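Local coordinates for protein putative mannose-6-phosphate isomerase YvyI (Bacillus subtilis, PDB 1QWR) that probably catalyses the zinc-dependent interconversion of D-mannose 6-phosphate and D-fructose 6-phosphate, a step of carbohydrate metabolism, at residues Y134-V145 and V218-D227; M264-V275 and D295-F306. All coordinates share one frame; numbering follows the deposited sequence.

Contact 1. Residues Y134-V145 and V218-D227; sequences YGHTARSKTELV and VNAATVPHVD
Lys141 reaches across to the end of helix 214-220, running past Val218 and across Val223. Its CB lies 4.4 Å from Val218 CG1. Its CG packs on the Val223 methyl CG2 at 3.8 Å. The chain bends at chi2 (-145°), which swings CD past Val218 CG1 toward the helix end. CE then comes up against Ala221 O. At the tip, NZ gives two hydrogen bonds, 2.7 Å to Val218 O and 2.9 Å to Ala221 O, both in the carbonyl planes. The ammonium thus grips carbonyls at the C-terminal end of the helix, where the helix dipole would probably favour its charge. Leu144 CD2 adds an apolar contact beside it, meeting Ala221 CB and Val223 CG2.

Nearer the strand, the two segments meet through rings. Gly135 CA sits over the centre of the His225 ring, 3.5 Å from the centroid. His225 CG is anti to the backbone N (chi1 172°), which lays the ring on this glycine. His225 NE2 donates to Asp227 OD1 at 2.7 Å, almost in the ring plane, and this bond limits rotation of the imidazole. The same oxygen lies at the edge of the Tyr134 ring. The His136 ring lies between His225 CB on one face and Leu144 CD1 on the other, both toward its rim. Its CE1 points edge-on at Thr222 O, 3.1 Å away. One water links His136 O and Ala138 O to His225 N.

The contact joins strand 131-136 and helix 141-149 to helix 214-220 and the loop after it. The strand is the middle one of a three-stranded sheet, between 157-161 and 176-178. The Tyr134 side chain lies about 5 Å from that of the zinc ligand His176. Leu156 of helix 153-156 touches His136, Ala138 and Leu144.

Contact 2. Residues M264-V275 and D295-F306; sequences MAQDESFLICSV and DHFILPAQMPDF. With SO4 (sulfate ion), chain D.
Met264, a selenomethionine, pairs with Phe306 where strands 261-264 and 306-309 meet, in the cupin domain, a beta-barrel fold. Two backbone bonds join them, and Met264 CB lies over one face of the Phe306 ring, 3.5 Å from the centroid. Next, Ala265 N donates to O3 of a sulfate ion at 3.2 Å. Arg237 also binds this sulfate, which is probably from the crystallisation liquor.

Gln266 follows. Its bent chain places NE2 3.0 Å from Pro300 O, in an almost straight bond (170°). Met303 N reaches the same oxygen from the opposite face of the carbonyl plane. Gln266 NE2 also donates to Glu268 O, and OE1 accepts from Glu268 N. The amide is therefore fixed at both ends and ties the loop to the turn 300-303.

From Leu271 a second pair of strands, 271-276 and 296-299, runs antiparallel. Leu271 and Leu299 form a hydrogen-bonded pair, and their CD1 methyls meet at 4.2 Å. Ile272 and Ile298 come next, on the opposite face of the strands. Cys273 CB then sits over the Phe297 ring, 3.6 Å from the centroid, with SG oblique to the ring. Ser274 OG and His296 ND1 share a hydrogen bond in the imidazole plane, while His296 NE2 binds Tyr31. Finally, Val275 N donates to Asp295 O at 2.9 Å, with an N-H...O angle of 175°.

Overall arrangement
The two contacts share no strand or helix and lie on opposite sides of the chain's centre. Their centres are 39 Å apart, and their nearest atoms are about 20 Å apart. Contact 1 is partly buried and farther out. Contact 2 is mostly buried, within the cupin domain. Contact 1 joins a strand and two helices through side chains and waters, with a lysine on helix-end carbonyls and two histidines among its main partners. Contact 2 relies mainly on backbone bonds between paired strands and on apolar and aromatic packing, with a glutamine amide and a serine-histidine bond added. Contact 1 comes near the zinc site through Tyr134, while contact 2 is away from the annotated sites.

Contact 1. Residues Y134-V145 and V218-D227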
loop_
_atom_site.group_PDB
_atom_site.type_symbol
_atom_site.label_atom_id
_atom_site.label_comp_id
_atom_site.label_asym_id
_atom_site.label_seq_id
_atom_site.Cartn_x
_atom_site.Cartn_y
_atom_site.Cartn_z
ATOM N N TYR A 134 11.980 8.354 8.249
ATOM C CA TYR A 134 11.035 9.287 7.640
ATOM C C TYR A 134 11.567 10.718 7.720
ATOM O O TYR A 134 11.542 11.334 8.794
ATOM C CB TYR A 134 9.694 9.217 8.387
ATOM C CG TYR A 134 8.558 9.997 7.759
ATOM C CD1 TYR A 134 7.587 9.355 6.986
ATOM C CD2 TYR A 134 8.422 11.371 7.971
ATOM C CE1 TYR A 134 6.514 10.062 6.448
ATOM C CE2 TYR A 134 7.350 12.089 7.440
ATOM C CZ TYR A 134 6.398 11.427 6.682
ATOM O OH TYR A 134 5.334 12.120 6.174
ATOM N N GLY A 135 12.021 11.243 6.585
ATOM C CA GLY A 135 12.538 12.597 6.549
ATOM C C GLY A 135 14.032 12.654 6.800
ATOM O O GLY A 135 14.667 11.623 7.049
ATOM N N HIS A 136 14.587 13.866 6.760
ATOM C CA HIS A 136 16.022 14.053 6.952
ATOM C C HIS A 136 16.321 15.446 7.494
ATOM O O HIS A 136 15.433 16.287 7.603
ATOM C CB HIS A 136 16.748 13.869 5.628
ATOM C CG HIS A 136 16.404 14.918 4.622
ATOM N ND1 HIS A 136 15.326 14.811 3.769
ATOM C CD2 HIS A 136 16.945 16.139 4.399
ATOM C CE1 HIS A 136 15.215 15.925 3.067
ATOM N NE2 HIS A 136 16.184 16.747 3.432
ATOM N N THR A 137 17.587 15.700 7.800
ATOM C CA THR A 137 17.975 16.988 8.374
ATOM C C THR A 137 18.659 17.973 7.428
ATOM O O THR A 137 18.960 19.104 7.831
ATOM C CB THR A 137 18.941 16.780 9.554
ATOM O OG1 THR A 137 20.087 16.059 9.091
ATOM C CG2 THR A 137 18.264 16.000 10.670
ATOM N N ALA A 138 18.917 17.556 6.194
ATOM C CA ALA A 138 19.597 18.430 5.235
ATOM C C ALA A 138 18.798 19.683 4.935
ATOM O O ALA A 138 17.591 19.633 4.716
ATOM C CB ALA A 138 19.897 17.674 3.962
ATOM N N ARG A 139 19.488 20.819 4.917
ATOM C CA ARG A 139 18.852 22.108 4.685
ATOM C C ARG A 139 18.930 22.568 3.237
ATOM O O ARG A 139 18.243 23.517 2.836
ATOM C CB ARG A 139 19.491 23.153 5.608
ATOM C CG ARG A 139 19.340 22.826 7.098
ATOM C CD ARG A 139 20.148 23.791 7.970
ATOM N NE ARG A 139 21.589 23.583 7.832
ATOM C CZ ARG A 139 22.519 24.394 8.331
ATOM N NH1 ARG A 139 22.166 25.481 9.003
ATOM N NH2 ARG A 139 23.806 24.114 8.167
ATOM N N SER A 140 19.773 21.899 2.457
ATOM C CA SER A 140 19.942 22.220 1.052
ATOM C C SER A 140 20.299 20.952 0.294
ATOM O O SER A 140 20.767 19.968 0.881
ATOM C CB SER A 140 21.055 23.261 0.862
ATOM O OG SER A 140 22.318 22.679 1.103
ATOM N N LYS A 141 20.083 20.956 -1.016
ATOM C CA LYS A 141 20.408 19.773 -1.781
ATOM C C LYS A 141 21.912 19.492 -1.821
ATOM O O LYS A 141 22.312 18.336 -1.924
ATOM C CB LYS A 141 19.804 19.858 -3.184
ATOM C CG LYS A 141 18.268 19.808 -3.107
ATOM C CD LYS A 141 17.626 19.071 -4.273
ATOM C CE LYS A 141 16.107 18.977 -4.073
ATOM N NZ LYS A 141 15.458 18.216 -5.176
ATOM N N THR A 142 22.748 20.526 -1.704
ATOM C CA THR A 142 24.195 20.283 -1.695
ATOM C C THR A 142 24.551 19.541 -0.397
ATOM O O THR A 142 25.382 18.632 -0.396
ATOM C CB THR A 142 25.013 21.601 -1.760
ATOM O OG1 THR A 142 24.704 22.297 -2.971
ATOM C CG2 THR A 142 26.506 21.301 -1.767
ATOM N N GLU A 143 23.903 19.931 0.696
ATOM C CA GLU A 143 24.111 19.324 2.012
ATOM C C GLU A 143 23.631 17.861 1.995
ATOM O O GLU A 143 24.290 16.972 2.527
ATOM C CB GLU A 143 23.335 20.132 3.053
ATOM C CG GLU A 143 23.552 19.767 4.519
ATOM C CD GLU A 143 22.958 20.824 5.448
ATOM O OE1 GLU A 143 23.412 21.991 5.398
ATOM O OE2 GLU A 143 22.038 20.515 6.226
ATOM N N LEU A 144 22.477 17.620 1.383
ATOM C CA LEU A 144 21.947 16.268 1.290
ATOM C C LEU A 144 22.977 15.402 0.561
ATOM O O LEU A 144 23.338 14.304 1.022
ATOM C CB LEU A 144 20.620 16.287 0.522
ATOM C CG LEU A 144 19.958 14.923 0.273
ATOM C CD1 LEU A 144 19.496 14.366 1.611
ATOM C CD2 LEU A 144 18.768 15.065 -0.705
ATOM N N VAL A 145 23.470 15.905 -0.568
ATOM C CA VAL A 145 24.461 15.183 -1.358
ATOM C C VAL A 145 25.706 14.883 -0.526
ATOM O O VAL A 145 26.196 13.750 -0.515
ATOM C CB VAL A 145 24.867 15.989 -2.602
ATOM C CG1 VAL A 145 26.154 15.430 -3.210
ATOM C CG2 VAL A 145 23.743 15.930 -3.625
ATOM N N VAL A 218 18.112 12.621 -5.456
ATOM C CA VAL A 218 18.365 13.986 -4.997
ATOM C C VAL A 218 17.457 14.969 -5.735
ATOM O O VAL A 218 16.908 15.898 -5.136
ATOM C CB VAL A 218 19.851 14.347 -5.187
ATOM C CG1 VAL A 218 20.090 15.788 -4.761
ATOM C CG2 VAL A 218 20.711 13.405 -4.321
ATOM N N ASN A 219 17.272 14.750 -7.030
ATOM C CA ASN A 219 16.393 15.619 -7.816
ATOM C C ASN A 219 14.938 15.528 -7.340
ATOM O O ASN A 219 14.227 16.530 -7.287
ATOM C CB ASN A 219 16.454 15.237 -9.289
ATOM C CG ASN A 219 17.582 15.934 -10.026
ATOM O OD1 ASN A 219 17.503 17.135 -10.307
ATOM N ND2 ASN A 219 18.632 15.194 -10.336
ATOM N N ALA A 220 14.490 14.328 -6.993
ATOM C CA ALA A 220 13.099 14.159 -6.570
ATOM C C ALA A 220 12.816 14.495 -5.125
ATOM O O ALA A 220 11.661 14.745 -4.741
ATOM C CB ALA A 220 12.646 12.725 -6.846
ATOM N N ALA A 221 13.866 14.505 -4.319
ATOM C CA ALA A 221 13.729 14.736 -2.894
ATOM C C ALA A 221 13.387 16.155 -2.499
ATOM O O ALA A 221 13.925 17.116 -3.037
ATOM C CB ALA A 221 15.016 14.287 -2.169
ATOM N N THR A 222 12.482 16.265 -1.538
ATOM C CA THR A 222 12.067 17.543 -1.005
ATOM C C THR A 222 13.105 17.974 0.028
ATOM O O THR A 222 13.367 17.249 0.981
ATOM C CB THR A 222 10.747 17.411 -0.298
ATOM O OG1 THR A 222 9.784 16.938 -1.234
ATOM C CG2 THR A 222 10.305 18.750 0.292
ATOM N N VAL A 223 13.676 19.155 -0.159
ATOM C CA VAL A 223 14.673 19.668 0.770
ATOM C C VAL A 223 14.383 21.147 1.036
ATOM O O VAL A 223 14.245 21.917 0.096
ATOM C CB VAL A 223 16.083 19.562 0.165
ATOM C CG1 VAL A 223 17.114 20.090 1.159
ATOM C CG2 VAL A 223 16.373 18.114 -0.236
ATOM N N PRO A 224 14.265 21.552 2.314
ATOM C CA PRO A 224 14.391 20.712 3.506
ATOM C C PRO A 224 13.143 19.871 3.708
ATOM O O PRO A 224 12.127 20.090 3.057
ATOM C CB PRO A 224 14.548 21.728 4.627
ATOM C CG PRO A 224 13.678 22.845 4.174
ATOM C CD PRO A 224 14.068 22.965 2.702
ATOM N N HIS A 225 13.232 18.913 4.615
ATOM C CA HIS A 225 12.084 18.075 4.916
ATOM C C HIS A 225 11.232 18.798 5.934
ATOM O O HIS A 225 11.753 19.369 6.890
ATOM C CB HIS A 225 12.505 16.747 5.550
ATOM C CG HIS A 225 11.346 15.942 6.049
ATOM N ND1 HIS A 225 10.557 15.176 5.215
ATOM C CD2 HIS A 225 10.794 15.840 7.284
ATOM C CE1 HIS A 225 9.569 14.642 5.913
ATOM N NE2 HIS A 225 9.688 15.031 7.171
ATOM N N VAL A 226 9.928 18.752 5.728
ATOM C CA VAL A 226 8.978 19.341 6.662
ATOM C C VAL A 226 7.924 18.248 6.884
ATOM O O VAL A 226 7.376 17.717 5.918
ATOM C CB VAL A 226 8.310 20.609 6.072
ATOM C CG1 VAL A 226 7.263 21.153 7.040
ATOM C CG2 VAL A 226 9.375 21.675 5.796
ATOM N N ASP A 227 7.673 17.885 8.142
ATOM C CA ASP A 227 6.671 16.861 8.449
ATOM C C ASP A 227 5.294 17.416 8.156
ATOM O O ASP A 227 4.947 18.500 8.635
ATOM C CB ASP A 227 6.704 16.456 9.923
ATOM C CG ASP A 227 7.788 15.456 10.235
ATOM O OD1 ASP A 227 8.178 14.690 9.331
ATOM O OD2 ASP A 227 8.237 15.425 11.405
HETATM O O HOH W 1 10.378 13.045 11.008
HETATM O O HOH W 2 15.533 18.871 6.389
HETATM O O HOH W 3 12.227 13.659 3.342
#

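Contact 2. Residues M264-V275 and D295-F306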
loop_
_atom_site.group_PDB
_atom_site.type_symbol
_atom_site.label_atom_id
_atom_site.label_comp_id
_atom_site.label_asym_id
_atom_site.label_seq_id
_atom_site.Cartn_x
_atom_site.Cartn_y
_atom_site.Cartn_z
HETATM N N MSE A 264 -23.769 -1.469 5.864
HETATM C CA MSE A 264 -22.943 -0.619 5.020
HETATM C C MSE A 264 -23.606 -0.190 3.735
HETATM O O MSE A 264 -24.589 -0.776 3.291
HETATM C CB MSE A 264 -21.663 -1.353 4.628
HETATM C CG MSE A 264 -21.214 -2.439 5.590
HETATM SE SE MSE A 264 -20.334 -1.720 7.125
HETATM C CE MSE A 264 -18.615 -1.305 6.337
ATOM N N ALA A 265 -23.014 0.829 3.130
ATOM C CA ALA A 265 -23.450 1.380 1.858
ATOM C C ALA A 265 -22.141 1.625 1.118
ATOM O O ALA A 265 -21.101 1.847 1.748
ATOM C CB ALA A 265 -24.167 2.684 2.068
ATOM N N GLN A 266 -22.187 1.552 -0.205
ATOM C CA GLN A 266 -21.009 1.786 -1.029
ATOM C C GLN A 266 -21.378 3.044 -1.790
ATOM O O GLN A 266 -22.022 2.973 -2.830
ATOM C CB GLN A 266 -20.806 0.626 -2.008
ATOM C CG GLN A 266 -19.376 0.498 -2.544
ATOM C CD GLN A 266 -18.878 1.792 -3.145
ATOM O OE1 GLN A 266 -18.479 2.718 -2.437
ATOM N NE2 GLN A 266 -18.914 1.866 -4.453
ATOM N N ASP A 267 -21.004 4.201 -1.266
ATOM C CA ASP A 267 -21.384 5.436 -1.950
ATOM C C ASP A 267 -20.258 6.119 -2.700
ATOM O O ASP A 267 -20.406 7.263 -3.110
ATOM C CB ASP A 267 -22.006 6.433 -0.970
ATOM C CG ASP A 267 -23.302 5.927 -0.362
ATOM O OD1 ASP A 267 -24.222 5.533 -1.124
ATOM O OD2 ASP A 267 -23.401 5.925 0.884
ATOM N N GLU A 268 -19.131 5.430 -2.877
ATOM C CA GLU A 268 -18.009 6.014 -3.610
ATOM C C GLU A 268 -17.978 5.436 -5.023
ATOM O O GLU A 268 -18.824 4.618 -5.394
ATOM C CB GLU A 268 -16.680 5.695 -2.908
ATOM C CG GLU A 268 -16.561 6.193 -1.458
ATOM C CD GLU A 268 -16.709 7.705 -1.323
ATOM O OE1 GLU A 268 -16.246 8.437 -2.224
ATOM O OE2 GLU A 268 -17.281 8.163 -0.302
ATOM N N SER A 269 -16.991 5.846 -5.810
ATOM C CA SER A 269 -16.870 5.320 -7.171
ATOM C C SER A 269 -16.594 3.816 -7.123
ATOM O O SER A 269 -17.014 3.067 -7.996
ATOM C CB SER A 269 -15.758 6.047 -7.909
ATOM O OG SER A 269 -16.176 7.378 -8.152
ATOM N N PHE A 270 -15.839 3.399 -6.114
ATOM C CA PHE A 270 -15.547 1.988 -5.850
ATOM C C PHE A 270 -14.736 1.949 -4.560
ATOM O O PHE A 270 -14.123 2.953 -4.185
ATOM C CB PHE A 270 -14.763 1.330 -6.994
ATOM C CG PHE A 270 -13.458 1.996 -7.303
ATOM C CD1 PHE A 270 -12.268 1.568 -6.700
ATOM C CD2 PHE A 270 -13.411 3.041 -8.223
ATOM C CE1 PHE A 270 -11.048 2.175 -7.017
ATOM C CE2 PHE A 270 -12.206 3.656 -8.542
ATOM C CZ PHE A 270 -11.017 3.228 -7.944
ATOM N N LEU A 271 -14.746 0.815 -3.865
ATOM C CA LEU A 271 -13.973 0.694 -2.622
ATOM C C LEU A 271 -12.984 -0.443 -2.756
ATOM O O LEU A 271 -13.352 -1.518 -3.226
ATOM C CB LEU A 271 -14.892 0.389 -1.432
ATOM C CG LEU A 271 -15.888 1.470 -1.015
ATOM C CD1 LEU A 271 -16.648 0.984 0.236
ATOM C CD2 LEU A 271 -15.156 2.789 -0.732
ATOM N N ILE A 272 -11.743 -0.190 -2.360
ATOM C CA ILE A 272 -10.670 -1.180 -2.366
ATOM C C ILE A 272 -10.626 -1.707 -0.927
ATOM O O ILE A 272 -10.422 -0.916 0.004
ATOM C CB ILE A 272 -9.325 -0.535 -2.694
ATOM C CG1 ILE A 272 -9.342 -0.028 -4.132
ATOM C CG2 ILE A 272 -8.178 -1.548 -2.425
ATOM C CD1 ILE A 272 -8.144 0.876 -4.496
ATOM N N CYS A 273 -10.752 -3.028 -0.753
ATOM C CA CYS A 273 -10.817 -3.638 0.574
ATOM C C CYS A 273 -9.842 -4.790 0.807
ATOM O O CYS A 273 -9.707 -5.671 -0.053
ATOM C CB CYS A 273 -12.243 -4.180 0.819
ATOM S SG CYS A 273 -13.575 -2.987 0.457
ATOM N N SER A 274 -9.192 -4.778 1.979
ATOM C CA SER A 274 -8.238 -5.819 2.405
ATOM C C SER A 274 -8.626 -6.300 3.808
ATOM O O SER A 274 -8.745 -5.496 4.753
ATOM C CB SER A 274 -6.788 -5.271 2.466
ATOM O OG SER A 274 -6.326 -4.839 1.196
ATOM N N VAL A 275 -8.861 -7.599 3.957
ATOM C CA VAL A 275 -9.216 -8.138 5.279
ATOM C C VAL A 275 -7.913 -8.488 5.981
ATOM O O VAL A 275 -7.233 -9.433 5.602
ATOM C CB VAL A 275 -10.077 -9.388 5.130
ATOM C CG1 VAL A 275 -10.499 -9.897 6.494
ATOM C CG2 VAL A 275 -11.285 -9.047 4.243
ATOM N N ASP A 295 -8.132 -11.925 2.210
ATOM C CA ASP A 295 -8.944 -11.599 1.020
ATOM C C ASP A 295 -8.751 -10.122 0.662
ATOM O O ASP A 295 -8.620 -9.265 1.547
ATOM C CB ASP A 295 -10.448 -11.778 1.273
ATOM C CG ASP A 295 -10.891 -13.232 1.287
ATOM O OD1 ASP A 295 -10.239 -14.082 0.650
ATOM O OD2 ASP A 295 -11.925 -13.495 1.928
ATOM N N HIS A 296 -8.742 -9.837 -0.638
ATOM C CA HIS A 296 -8.633 -8.479 -1.156
ATOM C C HIS A 296 -9.717 -8.397 -2.223
ATOM O O HIS A 296 -9.854 -9.314 -3.059
ATOM C CB HIS A 296 -7.257 -8.247 -1.764
ATOM C CG HIS A 296 -6.152 -8.402 -0.771
ATOM N ND1 HIS A 296 -5.893 -7.464 0.212
ATOM C CD2 HIS A 296 -5.283 -9.417 -0.565
ATOM C CE1 HIS A 296 -4.907 -7.899 0.981
ATOM N NE2 HIS A 296 -4.520 -9.085 0.533
ATOM N N PHE A 297 -10.487 -7.318 -2.202
ATOM C CA PHE A 297 -11.567 -7.186 -3.169
ATOM C C PHE A 297 -11.982 -5.757 -3.387
ATOM O O PHE A 297 -11.661 -4.852 -2.592
ATOM C CB PHE A 297 -12.786 -8.012 -2.723
ATOM C CG PHE A 297 -13.339 -7.621 -1.370
ATOM C CD1 PHE A 297 -14.413 -6.722 -1.257
ATOM C CD2 PHE A 297 -12.804 -8.168 -0.219
ATOM C CE1 PHE A 297 -14.944 -6.384 0.010
ATOM C CE2 PHE A 297 -13.319 -7.841 1.053
ATOM C CZ PHE A 297 -14.397 -6.947 1.174
ATOM N N ILE A 298 -12.696 -5.561 -4.487
ATOM C CA ILE A 298 -13.212 -4.259 -4.842
ATOM C C ILE A 298 -14.726 -4.316 -4.804
ATOM O O ILE A 298 -15.331 -5.278 -5.295
ATOM C CB ILE A 298 -12.740 -3.865 -6.267
ATOM C CG1 ILE A 298 -11.262 -3.484 -6.219
ATOM C CG2 ILE A 298 -13.600 -2.715 -6.814
ATOM C CD1 ILE A 298 -10.661 -3.246 -7.594
ATOM N N LEU A 299 -15.339 -3.320 -4.152
ATOM C CA LEU A 299 -16.782 -3.215 -4.145
ATOM C C LEU A 299 -17.022 -2.164 -5.243
ATOM O O LEU A 299 -16.592 -0.997 -5.124
ATOM C CB LEU A 299 -17.321 -2.702 -2.783
ATOM C CG LEU A 299 -17.044 -3.644 -1.599
ATOM C CD1 LEU A 299 -17.541 -3.038 -0.266
ATOM C CD2 LEU A 299 -17.727 -4.983 -1.865
ATOM N N PRO A 300 -17.706 -2.564 -6.321
ATOM C CA PRO A 300 -18.029 -1.723 -7.480
ATOM C C PRO A 300 -18.950 -0.545 -7.210
ATOM O O PRO A 300 -19.582 -0.463 -6.152
ATOM C CB PRO A 300 -18.633 -2.725 -8.468
ATOM C CG PRO A 300 -19.327 -3.676 -7.585
ATOM C CD PRO A 300 -18.322 -3.897 -6.459
ATOM N N ALA A 301 -19.002 0.368 -8.181
ATOM C CA ALA A 301 -19.840 1.564 -8.108
ATOM C C ALA A 301 -21.280 1.263 -7.724
ATOM O O ALA A 301 -21.841 1.925 -6.845
ATOM C CB ALA A 301 -19.816 2.299 -9.450
ATOM N N GLN A 302 -21.875 0.271 -8.384
ATOM C CA GLN A 302 -23.273 -0.089 -8.121
ATOM C C GLN A 302 -23.495 -1.157 -7.049
ATOM O O GLN A 302 -24.551 -1.786 -6.995
ATOM C CB GLN A 302 -23.949 -0.518 -9.430
ATOM C CG GLN A 302 -23.854 0.534 -10.546
ATOM C CD GLN A 302 -24.146 1.957 -10.075
ATOM O OE1 GLN A 302 -25.087 2.200 -9.303
ATOM N NE2 GLN A 302 -23.348 2.916 -10.557
HETATM N N MSE A 303 -22.500 -1.372 -6.192
HETATM C CA MSE A 303 -22.652 -2.359 -5.135
HETATM C C MSE A 303 -23.896 -2.017 -4.305
HETATM O O MSE A 303 -24.066 -0.860 -3.886
HETATM C CB MSE A 303 -21.423 -2.307 -4.219
HETATM C CG MSE A 303 -21.475 -3.294 -3.060
HETATM SE SE MSE A 303 -21.402 -5.172 -3.627
HETATM C CE MSE A 303 -21.972 -5.893 -1.868
ATOM N N PRO A 304 -24.791 -3.002 -4.076
ATOM C CA PRO A 304 -25.995 -2.742 -3.281
ATOM C C PRO A 304 -25.622 -2.560 -1.802
ATOM O O PRO A 304 -24.532 -2.961 -1.368
ATOM C CB PRO A 304 -26.834 -4.011 -3.464
ATOM C CG PRO A 304 -26.307 -4.645 -4.711
ATOM C CD PRO A 304 -24.831 -4.343 -4.694
ATOM N N ASP A 305 -26.514 -1.955 -1.026
ATOM C CA ASP A 305 -26.230 -1.816 0.392
ATOM C C ASP A 305 -26.012 -3.241 0.887
ATOM O O ASP A 305 -26.615 -4.200 0.376
ATOM C CB ASP A 305 -27.398 -1.153 1.125
ATOM C CG ASP A 305 -27.495 0.340 0.830
ATOM O OD1 ASP A 305 -26.692 0.855 0.020
ATOM O OD2 ASP A 305 -28.380 1.001 1.409
ATOM N N PHE A 306 -25.143 -3.388 1.873
ATOM C CA PHE A 306 -24.803 -4.710 2.380
ATOM C C PHE A 306 -24.511 -4.710 3.875
ATOM O O PHE A 306 -24.483 -3.661 4.511
ATOM C CB PHE A 306 -23.564 -5.222 1.629
ATOM C CG PHE A 306 -22.334 -4.354 1.803
ATOM C CD1 PHE A 306 -21.325 -4.715 2.699
ATOM C CD2 PHE A 306 -22.184 -3.185 1.059
ATOM C CE1 PHE A 306 -20.174 -3.914 2.851
ATOM C CE2 PHE A 306 -21.047 -2.377 1.197
ATOM C CZ PHE A 306 -20.045 -2.743 2.093
HETATM S S SO4 D . -19.871 2.339 5.073
HETATM O O1 SO4 D . -19.243 3.324 4.168
HETATM O O2 SO4 D . -19.260 2.464 6.418
HETATM O O3 SO4 D . -21.331 2.565 5.150
HETATM O O4 SO4 D . -19.630 0.990 4.533
HETATM O O HOH W 4 -24.597 0.838 -1.675
HETATM O O HOH W 5 -21.435 4.729 -6.002
#